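Protein (auracyanin) (Chloroflexus aurantiacus, PDB 1QHQ) carries electrons through a type 1 blue copper centre and probably serves as a soluble electron acceptor for the membrane-bound alternative complex III. Local coordinates at residues E20-P25 and D46-N51; L28-T33 and A130-T135; Q56-L61 and Y120-P125. All coordinates share one frame; numbering follows the deposited sequence.

Contact 1. Residues E20-P25 and D46-N51; sequences EVRAAP and DFVNQN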
loop_
_atom_site.group_PDB
_atom_site.type_symbol
_atom_site.label_atom_id
_atom_site.label_comp_id
_atom_site.label_asym_id
_atom_site.label_seq_id
_atom_site.Cartn_x
_atom_site.Cartn_y
_atom_site.Cartn_z
ATOM N N GLU A 20 9.071 -4.152 -6.782
ATOM C CA GLU A 20 8.015 -5.184 -6.832
ATOM C C GLU A 20 7.632 -5.604 -5.403
ATOM O O GLU A 20 8.521 -5.868 -4.606
ATOM C CB GLU A 20 8.603 -6.465 -7.469
ATOM C CG GLU A 20 8.431 -6.563 -8.952
ATOM C CD GLU A 20 7.351 -7.520 -9.407
ATOM O OE1 GLU A 20 7.191 -8.619 -8.838
ATOM O OE2 GLU A 20 6.654 -7.172 -10.390
ATOM N N VAL A 21 6.339 -5.667 -5.149
ATOM C CA VAL A 21 5.895 -6.291 -3.866
ATOM C C VAL A 21 4.986 -7.456 -4.253
ATOM O O VAL A 21 4.204 -7.311 -5.193
ATOM C CB VAL A 21 5.140 -5.277 -3.026
ATOM C CG1 VAL A 21 4.407 -5.933 -1.851
ATOM C CG2 VAL A 21 6.097 -4.207 -2.515
ATOM N N ARG A 22 5.065 -8.537 -3.501
ATOM C CA ARG A 22 4.195 -9.687 -3.774
ATOM C C ARG A 22 3.438 -10.010 -2.450
ATOM O O ARG A 22 3.958 -9.738 -1.377
ATOM C CB ARG A 22 4.930 -10.947 -4.198
ATOM C CG ARG A 22 5.966 -10.811 -5.264
ATOM C CD ARG A 22 5.588 -11.280 -6.635
ATOM N NE ARG A 22 6.674 -11.029 -7.607
ATOM C CZ ARG A 22 7.177 -11.938 -8.428
ATOM N NH1 ARG A 22 6.714 -13.184 -8.437
ATOM N NH2 ARG A 22 8.170 -11.619 -9.275
ATOM N N ALA A 23 2.345 -10.724 -2.655
ATOM C CA ALA A 23 1.607 -11.245 -1.476
ATOM C C ALA A 23 2.228 -12.555 -1.048
ATOM O O ALA A 23 2.862 -13.259 -1.856
ATOM C CB ALA A 23 0.147 -11.437 -1.880
ATOM N N ALA A 24 2.133 -12.866 0.253
ATOM C CA ALA A 24 2.482 -14.277 0.631
ATOM C C ALA A 24 1.412 -15.162 -0.045
ATOM O O ALA A 24 0.264 -14.734 -0.153
ATOM C CB ALA A 24 2.384 -14.418 2.136
ATOM N N PRO A 25 1.805 -16.316 -0.518
ATOM C CA PRO A 25 0.886 -17.191 -1.248
ATOM C C PRO A 25 -0.104 -17.872 -0.322
ATOM O O PRO A 25 -1.249 -18.098 -0.738
ATOM C CB PRO A 25 1.798 -18.173 -1.940
ATOM C CG PRO A 25 2.987 -18.282 -1.054
ATOM C CD PRO A 25 3.164 -16.886 -0.443
ATOM N N ASP A 46 5.004 -1.936 -7.997
ATOM C CA ASP A 46 4.189 -2.952 -8.691
ATOM C C ASP A 46 3.784 -4.020 -7.638
ATOM O O ASP A 46 4.667 -4.727 -7.178
ATOM C CB ASP A 46 4.987 -3.598 -9.808
ATOM C CG ASP A 46 5.436 -2.565 -10.872
ATOM O OD1 ASP A 46 4.680 -1.616 -11.049
ATOM O OD2 ASP A 46 6.434 -2.863 -11.556
ATOM N N PHE A 47 2.490 -4.094 -7.355
ATOM C CA PHE A 47 2.040 -5.142 -6.382
ATOM C C PHE A 47 1.373 -6.283 -7.165
ATOM O O PHE A 47 0.427 -6.069 -7.925
ATOM C CB PHE A 47 1.005 -4.485 -5.466
ATOM C CG PHE A 47 0.472 -5.409 -4.381
ATOM C CD1 PHE A 47 1.304 -6.358 -3.847
ATOM C CD2 PHE A 47 -0.829 -5.304 -3.973
ATOM C CE1 PHE A 47 0.819 -7.268 -2.886
ATOM C CE2 PHE A 47 -1.299 -6.184 -2.993
ATOM C CZ PHE A 47 -0.476 -7.124 -2.445
ATOM N N VAL A 48 2.030 -7.434 -7.119
ATOM C CA VAL A 48 1.502 -8.635 -7.783
ATOM C C VAL A 48 0.837 -9.539 -6.726
ATOM O O VAL A 48 1.468 -9.928 -5.755
ATOM C CB VAL A 48 2.677 -9.420 -8.415
ATOM C CG1 VAL A 48 2.144 -10.603 -9.204
ATOM C CG2 VAL A 48 3.472 -8.473 -9.342
ATOM N N ASN A 49 -0.491 -9.634 -6.822
ATOM C CA ASN A 49 -1.249 -10.442 -5.854
ATOM C C ASN A 49 -1.462 -11.868 -6.373
ATOM O O ASN A 49 -2.550 -12.117 -6.931
ATOM C CB ASN A 49 -2.594 -9.798 -5.544
ATOM C CG ASN A 49 -3.348 -10.639 -4.424
ATOM O OD1 ASN A 49 -2.699 -11.439 -3.839
ATOM N ND2 ASN A 49 -4.600 -10.329 -4.305
ATOM N N GLN A 50 -0.498 -12.739 -6.248
ATOM C CA GLN A 50 -0.711 -14.169 -6.559
ATOM C C GLN A 50 -0.707 -14.936 -5.217
ATOM O O GLN A 50 0.223 -14.845 -4.443
ATOM C CB GLN A 50 0.417 -14.692 -7.432
ATOM C CG GLN A 50 0.286 -14.207 -8.888
ATOM C CD GLN A 50 1.532 -14.538 -9.683
ATOM O OE1 GLN A 50 2.327 -15.402 -9.298
ATOM N NE2 GLN A 50 1.710 -13.837 -10.800
ATOM N N ASN A 51 -1.852 -15.598 -4.960
ATOM C CA ASN A 51 -1.953 -16.294 -3.658
ATOM C C ASN A 51 -2.866 -17.518 -3.825
ATOM O O ASN A 51 -3.670 -17.547 -4.743
ATOM C CB ASN A 51 -2.446 -15.379 -2.569
ATOM C CG ASN A 51 -3.865 -14.945 -2.621
ATOM O OD1 ASN A 51 -4.811 -15.721 -2.314
ATOM N ND2 ASN A 51 -4.160 -13.704 -2.972
HETATM O O HOH W 1 2.724 -15.593 -3.360
#
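Val21 and Phe47 are neighbours on two parallel strands, their side chains slanting past one another on the same, buried face of the sheet. CG1 of Val21 stands 3.7 Å from CD1 of Phe47. Phe47 has CG anti to its backbone N (chi1 -178°), and the ring reaches from there toward the neighbouring strand. It turns its edge to that backbone, with CD1 of Phe47 3.3 Å from O of Val21. CE1 comes up beside the peptide joining Arg22 and Ala23. On the other face Arg22 and Val48 lie side by side and point the same way, CD of Arg22 3.9 Å from CB of Val48. NE of Arg22 bonds to OE1 of Glu20 at 2.8 Å, nearly along the C-O axis, and makes a salt bridge. The Glu20 carboxylate rests against Val48, with OE2 of Glu20 3.6 Å from CG2 of Val48. OE2 of Glu20 is 4.5 Å from OD2 of Asp46, a like charge. Arg44 and Ser107 both bond to OD1 of Asp46, which probably eases the repulsion. The backbones pair through Val21 N to Asp46 O and Val48 N to Val21 O, then weakly through Ala23 N to Val48 O. Beyond this the regular pairing ends, and a water bridges O of Ala23 and O of Gln50. The parallel pairing of strands 17-22 and 42-49 is part of the cupredoxin beta sandwich, here where it approaches the copper site.

Contact 2. Residues L28-T33 and A130-T135; sequences LAFAQT and AGMKGT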
loop_
_atom_site.group_PDB
_atom_site.type_symbol
_atom_site.label_atom_id
_atom_site.label_comp_id
_atom_site.label_asym_id
_atom_site.label_seq_id
_atom_site.Cartn_x
_atom_site.Cartn_y
_atom_site.Cartn_z
ATOM N N LEU A 28 -1.992 -14.075 5.128
ATOM C CA LEU A 28 -2.384 -12.687 5.026
ATOM C C LEU A 28 -1.206 -11.775 5.386
ATOM O O LEU A 28 -1.074 -11.214 6.456
ATOM C CB LEU A 28 -3.597 -12.407 5.918
ATOM C CG LEU A 28 -4.783 -13.381 5.675
ATOM C CD1 LEU A 28 -5.924 -12.995 6.610
ATOM C CD2 LEU A 28 -5.238 -13.332 4.235
ATOM N N ALA A 29 -0.270 -11.704 4.411
ATOM C CA ALA A 29 0.962 -10.942 4.654
ATOM C C ALA A 29 1.553 -10.551 3.281
ATOM O O ALA A 29 1.280 -11.195 2.282
ATOM C CB ALA A 29 1.977 -11.817 5.363
ATOM N N PHE A 30 2.411 -9.535 3.352
ATOM C CA PHE A 30 3.243 -9.262 2.162
ATOM C C PHE A 30 4.419 -10.232 2.217
ATOM O O PHE A 30 4.933 -10.529 3.302
ATOM C CB PHE A 30 3.757 -7.820 2.254
ATOM C CG PHE A 30 2.696 -6.786 2.119
ATOM C CD1 PHE A 30 2.066 -6.544 0.894
ATOM C CD2 PHE A 30 2.262 -6.051 3.220
ATOM C CE1 PHE A 30 1.060 -5.633 0.791
ATOM C CE2 PHE A 30 1.242 -5.141 3.123
ATOM C CZ PHE A 30 0.633 -4.890 1.883
ATOM N N ALA A 31 4.979 -10.567 1.043
ATOM C CA ALA A 31 6.195 -11.376 1.023
ATOM C C ALA A 31 7.384 -10.544 1.499
ATOM O O ALA A 31 8.295 -11.037 2.134
ATOM C CB ALA A 31 6.447 -11.951 -0.360
ATOM N N GLN A 32 7.324 -9.239 1.202
ATOM C CA GLN A 32 8.353 -8.295 1.663
ATOM C C GLN A 32 7.807 -7.527 2.883
ATOM O O GLN A 32 6.894 -6.720 2.713
ATOM C CB GLN A 32 8.602 -7.248 0.536
ATOM C CG GLN A 32 9.256 -7.814 -0.697
ATOM C CD GLN A 32 8.313 -8.565 -1.620
ATOM O OE1 GLN A 32 7.107 -8.411 -1.568
ATOM N NE2 GLN A 32 8.867 -9.423 -2.473
ATOM N N THR A 33 8.452 -7.674 4.030
ATOM C CA THR A 33 7.982 -6.941 5.214
ATOM C C THR A 33 8.848 -5.726 5.505
ATOM O O THR A 33 8.556 -4.948 6.405
ATOM C CB THR A 33 7.969 -7.849 6.457
ATOM O OG1 THR A 33 9.288 -8.353 6.667
ATOM C CG2 THR A 33 7.000 -9.014 6.216
ATOM N N ALA A 130 -4.507 -8.685 11.147
ATOM C CA ALA A 130 -3.878 -9.967 11.072
ATOM C C ALA A 130 -2.381 -9.920 10.889
ATOM O O ALA A 130 -1.727 -10.965 10.827
ATOM C CB ALA A 130 -4.539 -10.881 10.059
ATOM N N GLY A 131 -1.818 -8.703 10.717
ATOM C CA GLY A 131 -0.400 -8.523 10.590
ATOM C C GLY A 131 0.096 -8.169 9.180
ATOM O O GLY A 131 1.327 -8.277 8.961
ATOM N N MET A 132 -0.792 -7.943 8.253
ATOM C CA MET A 132 -0.372 -7.655 6.858
ATOM C C MET A 132 0.093 -6.185 6.780
ATOM O O MET A 132 -0.655 -5.281 6.505
ATOM C CB MET A 132 -1.496 -7.889 5.870
ATOM C CG MET A 132 -0.918 -7.759 4.403
ATOM S SD MET A 132 -2.009 -8.712 3.283
ATOM C CE MET A 132 -1.149 -8.296 1.717
ATOM N N LYS A 133 1.396 -6.077 7.032
ATOM C CA LYS A 133 2.011 -4.723 7.094
ATOM C C LYS A 133 3.505 -4.934 6.830
ATOM O O LYS A 133 3.996 -6.028 6.951
ATOM C CB LYS A 133 1.775 -4.095 8.426
ATOM C CG LYS A 133 2.376 -4.788 9.643
ATOM C CD LYS A 133 1.979 -3.956 10.873
ATOM C CE LYS A 133 2.081 -4.773 12.152
ATOM N NZ LYS A 133 1.320 -4.042 13.245
ATOM N N GLY A 134 4.205 -3.803 6.684
ATOM C CA GLY A 134 5.678 -3.887 6.515
ATOM C C GLY A 134 6.186 -2.431 6.736
ATOM O O GLY A 134 5.369 -1.523 6.890
ATOM N N THR A 135 7.490 -2.314 6.799
ATOM C CA THR A 135 8.073 -1.007 7.106
ATOM C C THR A 135 8.874 -0.497 5.893
ATOM O O THR A 135 9.767 -1.172 5.423
ATOM C CB THR A 135 9.016 -1.129 8.315
ATOM O OG1 THR A 135 8.221 -1.471 9.478
ATOM C CG2 THR A 135 9.716 0.198 8.589
HETATM O O HOH W 2 -0.111 -11.940 8.899
HETATM O O HOH W 3 3.135 -8.596 5.980
#
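The Phe30 ring carries the methyl of Met132 on one face. CE of Met132 lies 3.6 Å above the Phe30 ring plane, displaced toward the rim, a CH-pi contact. The two side chains cross at about a right angle, and CG of Met132 is 3.6 Å from CE2 of Phe30. The Met132 sulfur sits farther off, 4.8 Å from the Phe30 ring centroid, in a Met-aromatic contact. Lys133 N meets the ring edge. An alanine at Phe30 would probably leave the Met132 methyl without the ring it rests on and open a gap beside Tyr120 and Trp59. The Met132 chain also packs on the opposing backbone, with CB of Met132 3.4 Å from O of Leu28 and SD of Met132 3.6 Å from N of Ala29. Two waters bridge the segments, one from Leu28 O to Ala130 O, the other from Phe30 N to Lys133 O. Thr135 N donates to Thr33 O at 2.9 Å, from above the carbonyl plane. CA of Gly134 is 3.1 Å from O of Thr33, and a CB at this position would collide with that oxygen. The loop 28-33 leads from strand 17-22 into strand 34-38, which runs parallel to strand 133-139. Phe30 also packs on Val21 and meets the rings of Tyr120 and Trp59 edge-to-face.

Contact 3. Residues Q56-L61 and Y120-P125; sequences QHNWVL and YICTFP. With CU (copper (II) ion), chain B.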
loop_
_atom_site.group_PDB
_atom_site.type_symbol
_atom_site.label_atom_id
_atom_site.label_comp_id
_atom_site.label_asym_id
_atom_site.label_seq_id
_atom_site.Cartn_x
_atom_site.Cartn_y
_atom_site.Cartn_z
ATOM N N GLN A 56 -8.249 -11.147 -1.816
ATOM C CA GLN A 56 -7.917 -9.802 -2.243
ATOM C C GLN A 56 -6.901 -9.116 -1.340
ATOM O O GLN A 56 -6.884 -9.323 -0.144
ATOM C CB GLN A 56 -9.183 -8.947 -2.263
ATOM C CG GLN A 56 -10.159 -9.403 -3.355
ATOM C CD GLN A 56 -11.550 -8.856 -3.076
ATOM O OE1 GLN A 56 -12.180 -9.297 -2.089
ATOM N NE2 GLN A 56 -11.999 -7.913 -3.846
ATOM N N HIS A 57 -6.130 -8.186 -1.954
ATOM C CA HIS A 57 -5.115 -7.452 -1.214
ATOM C C HIS A 57 -4.767 -6.135 -1.953
ATOM O O HIS A 57 -4.891 -6.033 -3.155
ATOM C CB HIS A 57 -3.797 -8.210 -1.173
ATOM C CG HIS A 57 -3.711 -9.493 -0.414
ATOM N ND1 HIS A 57 -3.983 -9.561 0.943
ATOM C CD2 HIS A 57 -3.226 -10.690 -0.770
ATOM C CE1 HIS A 57 -3.726 -10.784 1.363
ATOM N NE2 HIS A 57 -3.273 -11.508 0.349
ATOM N N ASN A 58 -4.332 -5.178 -1.116
ATOM C CA ASN A 58 -3.818 -3.927 -1.735
ATOM C C ASN A 58 -2.530 -3.594 -0.962
ATOM O O ASN A 58 -2.073 -4.294 -0.116
ATOM C CB ASN A 58 -4.774 -2.804 -1.764
ATOM C CG ASN A 58 -5.136 -2.171 -0.452
ATOM O OD1 ASN A 58 -4.758 -2.743 0.586
ATOM N ND2 ASN A 58 -5.837 -1.053 -0.449
ATOM N N TRP A 59 -1.859 -2.539 -1.461
ATOM C CA TRP A 59 -0.649 -2.008 -0.805
ATOM C C TRP A 59 -0.911 -0.534 -0.526
ATOM O O TRP A 59 -1.261 0.241 -1.463
ATOM C CB TRP A 59 0.561 -2.198 -1.681
ATOM C CG TRP A 59 1.861 -1.693 -1.092
ATOM C CD1 TRP A 59 2.721 -2.440 -0.354
ATOM C CD2 TRP A 59 2.434 -0.390 -1.217
ATOM N NE1 TRP A 59 3.836 -1.664 -0.000
ATOM C CE2 TRP A 59 3.622 -0.403 -0.502
ATOM C CE3 TRP A 59 2.011 0.779 -1.865
ATOM C CZ2 TRP A 59 4.488 0.713 -0.464
ATOM C CZ3 TRP A 59 2.848 1.913 -1.793
ATOM C CH2 TRP A 59 4.036 1.864 -1.073
ATOM N N VAL A 60 -0.796 -0.150 0.730
ATOM C CA VAL A 60 -1.122 1.195 1.180
ATOM C C VAL A 60 0.003 1.762 2.049
ATOM O O VAL A 60 0.320 1.233 3.078
ATOM C CB VAL A 60 -2.417 1.270 2.024
ATOM C CG1 VAL A 60 -2.748 2.728 2.376
ATOM C CG2 VAL A 60 -3.572 0.670 1.229
ATOM N N LEU A 61 0.611 2.865 1.547
ATOM C CA LEU A 61 1.692 3.499 2.354
ATOM C C LEU A 61 1.103 4.634 3.173
ATOM O O LEU A 61 0.427 5.490 2.630
ATOM C CB LEU A 61 2.730 4.057 1.345
ATOM C CG LEU A 61 3.864 4.836 2.078
ATOM C CD1 LEU A 61 4.667 3.842 2.914
ATOM C CD2 LEU A 61 4.781 5.493 1.054
ATOM N N TYR A 120 3.619 0.400 5.588
ATOM C CA TYR A 120 2.713 0.083 4.488
ATOM C C TYR A 120 1.816 -1.095 5.013
ATOM O O TYR A 120 2.317 -1.891 5.804
ATOM C CB TYR A 120 3.353 -0.277 3.204
ATOM C CG TYR A 120 4.415 -1.334 3.212
ATOM C CD1 TYR A 120 5.778 -0.958 3.421
ATOM C CD2 TYR A 120 4.144 -2.684 2.986
ATOM C CE1 TYR A 120 6.749 -1.914 3.366
ATOM C CE2 TYR A 120 5.139 -3.626 2.958
ATOM C CZ TYR A 120 6.460 -3.240 3.150
ATOM O OH TYR A 120 7.457 -4.176 3.143
ATOM N N ILE A 121 0.568 -1.051 4.642
ATOM C CA ILE A 121 -0.383 -2.070 5.126
ATOM C C ILE A 121 -1.264 -2.484 3.965
ATOM O O ILE A 121 -1.310 -1.876 2.893
ATOM C CB ILE A 121 -1.336 -1.493 6.227
ATOM C CG1 ILE A 121 -2.192 -0.386 5.700
ATOM C CG2 ILE A 121 -0.488 -1.036 7.430
ATOM C CD1 ILE A 121 -3.138 0.264 6.729
ATOM N N CYS A 122 -2.066 -3.520 4.216
ATOM C CA CYS A 122 -3.162 -3.871 3.324
ATOM C C CYS A 122 -4.456 -3.441 4.055
ATOM O O CYS A 122 -4.517 -3.661 5.272
ATOM C CB CYS A 122 -3.172 -5.344 3.036
ATOM S SG CYS A 122 -4.665 -5.893 2.144
ATOM N N THR A 123 -5.376 -2.821 3.374
ATOM C CA THR A 123 -6.606 -2.381 4.009
ATOM C C THR A 123 -7.801 -3.299 3.769
ATOM O O THR A 123 -8.883 -2.924 4.253
ATOM C CB THR A 123 -6.987 -0.949 3.661
ATOM O OG1 THR A 123 -7.130 -0.750 2.255
ATOM C CG2 THR A 123 -5.909 -0.009 4.228
ATOM N N PHE A 124 -7.597 -4.441 3.145
ATOM C CA PHE A 124 -8.807 -5.348 3.040
ATOM C C PHE A 124 -9.191 -5.713 4.481
ATOM O O PHE A 124 -8.326 -5.977 5.288
ATOM C CB PHE A 124 -8.390 -6.597 2.275
ATOM C CG PHE A 124 -9.655 -7.341 1.866
ATOM C CD1 PHE A 124 -10.402 -6.923 0.801
ATOM C CD2 PHE A 124 -10.109 -8.355 2.706
ATOM C CE1 PHE A 124 -11.591 -7.572 0.485
ATOM C CE2 PHE A 124 -11.302 -8.991 2.397
ATOM C CZ PHE A 124 -12.040 -8.598 1.299
ATOM N N PRO A 125 -10.478 -5.677 4.783
ATOM C CA PRO A 125 -10.947 -5.939 6.149
ATOM C C PRO A 125 -10.263 -7.074 6.837
ATOM O O PRO A 125 -10.156 -8.190 6.354
ATOM C CB PRO A 125 -12.438 -6.252 5.942
ATOM C CG PRO A 125 -12.810 -5.474 4.742
ATOM C CD PRO A 125 -11.579 -5.469 3.841
HETATM CU CU CU B . -4.559 -8.084 2.194
#
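Val60 and Ile121 form an antiparallel hydrogen-bonded pair, and Leu61 and Tyr120 the non-hydrogen-bonded pair next to it. Val60 N to Ile121 O is 2.8 Å, and Ile121 N bonds back to Val60 O. Toward the copper the regular pairing stops and side chains take over. Asn58 has CG between its backbone N and carbonyl carbon (chi1 69°). Its amide grips Thr123 twice. OD1 of Asn58 receives Thr123 N at 2.9 Å, in the carbonyl plane and on a lone pair. ND2 donates to Thr123 OG1, which is also hydrogen-bonded to Phe84 O. The copper(II) ion lies close by, held by His57 ND1 at 2.0 Å and by Cys122 SG at 2.2 Å. With His127 and Met132 they make up the type 1 blue copper site of a cupredoxin, where one histidine and the cysteine come from separate parts of the chain. Cys122 SG lies near the plane of the His57 ring, at its edge. The sulfur also receives an almost straight N-H bond from Asn58, Asn58 N to Cys122 SG 3.4 Å, and another from Phe124 N. These two donors would probably draw electron density from the sulfur and help to hold its position. Next along the segment, Trp59 NE1 lies over a face of the Tyr120 ring, 3.2 Å from Tyr120 CD2. Tyr120 CB lies over one face of the indole, toward its rim. The indole five-membered ring and the tyrosine ring are tilted 34° to each other. Tyr120 OH bonds to Gln32 O. At the copper end, Gln56 OE1 approaches Phe124 CE1 to 3.2 Å, with amide and ring planes 53° apart.

How the contacts relate
Contact 3 is the buried one and lies nearest the centre of the chain, while contacts 1 and 2 are partly buried. Contacts 2 and 3 reach the same sheet, where strands 116-121 and 133-139 are neighbours and Gly134 N bonds to Tyr120 O. Contact 1 belongs to the opposing three-stranded sheet. Its Phe47 and Asn49 pack on the segment 56-61, while backbone bonds tie 20-25 to the loop 28-33. Contacts 2 and 3 supply three of the four copper ligands, contact 1 none. The chemistry follows the place: a surface salt bridge and parallel backbone pairing in contact 1, water bridges and a methionine on a ring in contact 2, antiparallel pairing, metal bonds and N-H bonds to the cysteine sulfur in contact 3.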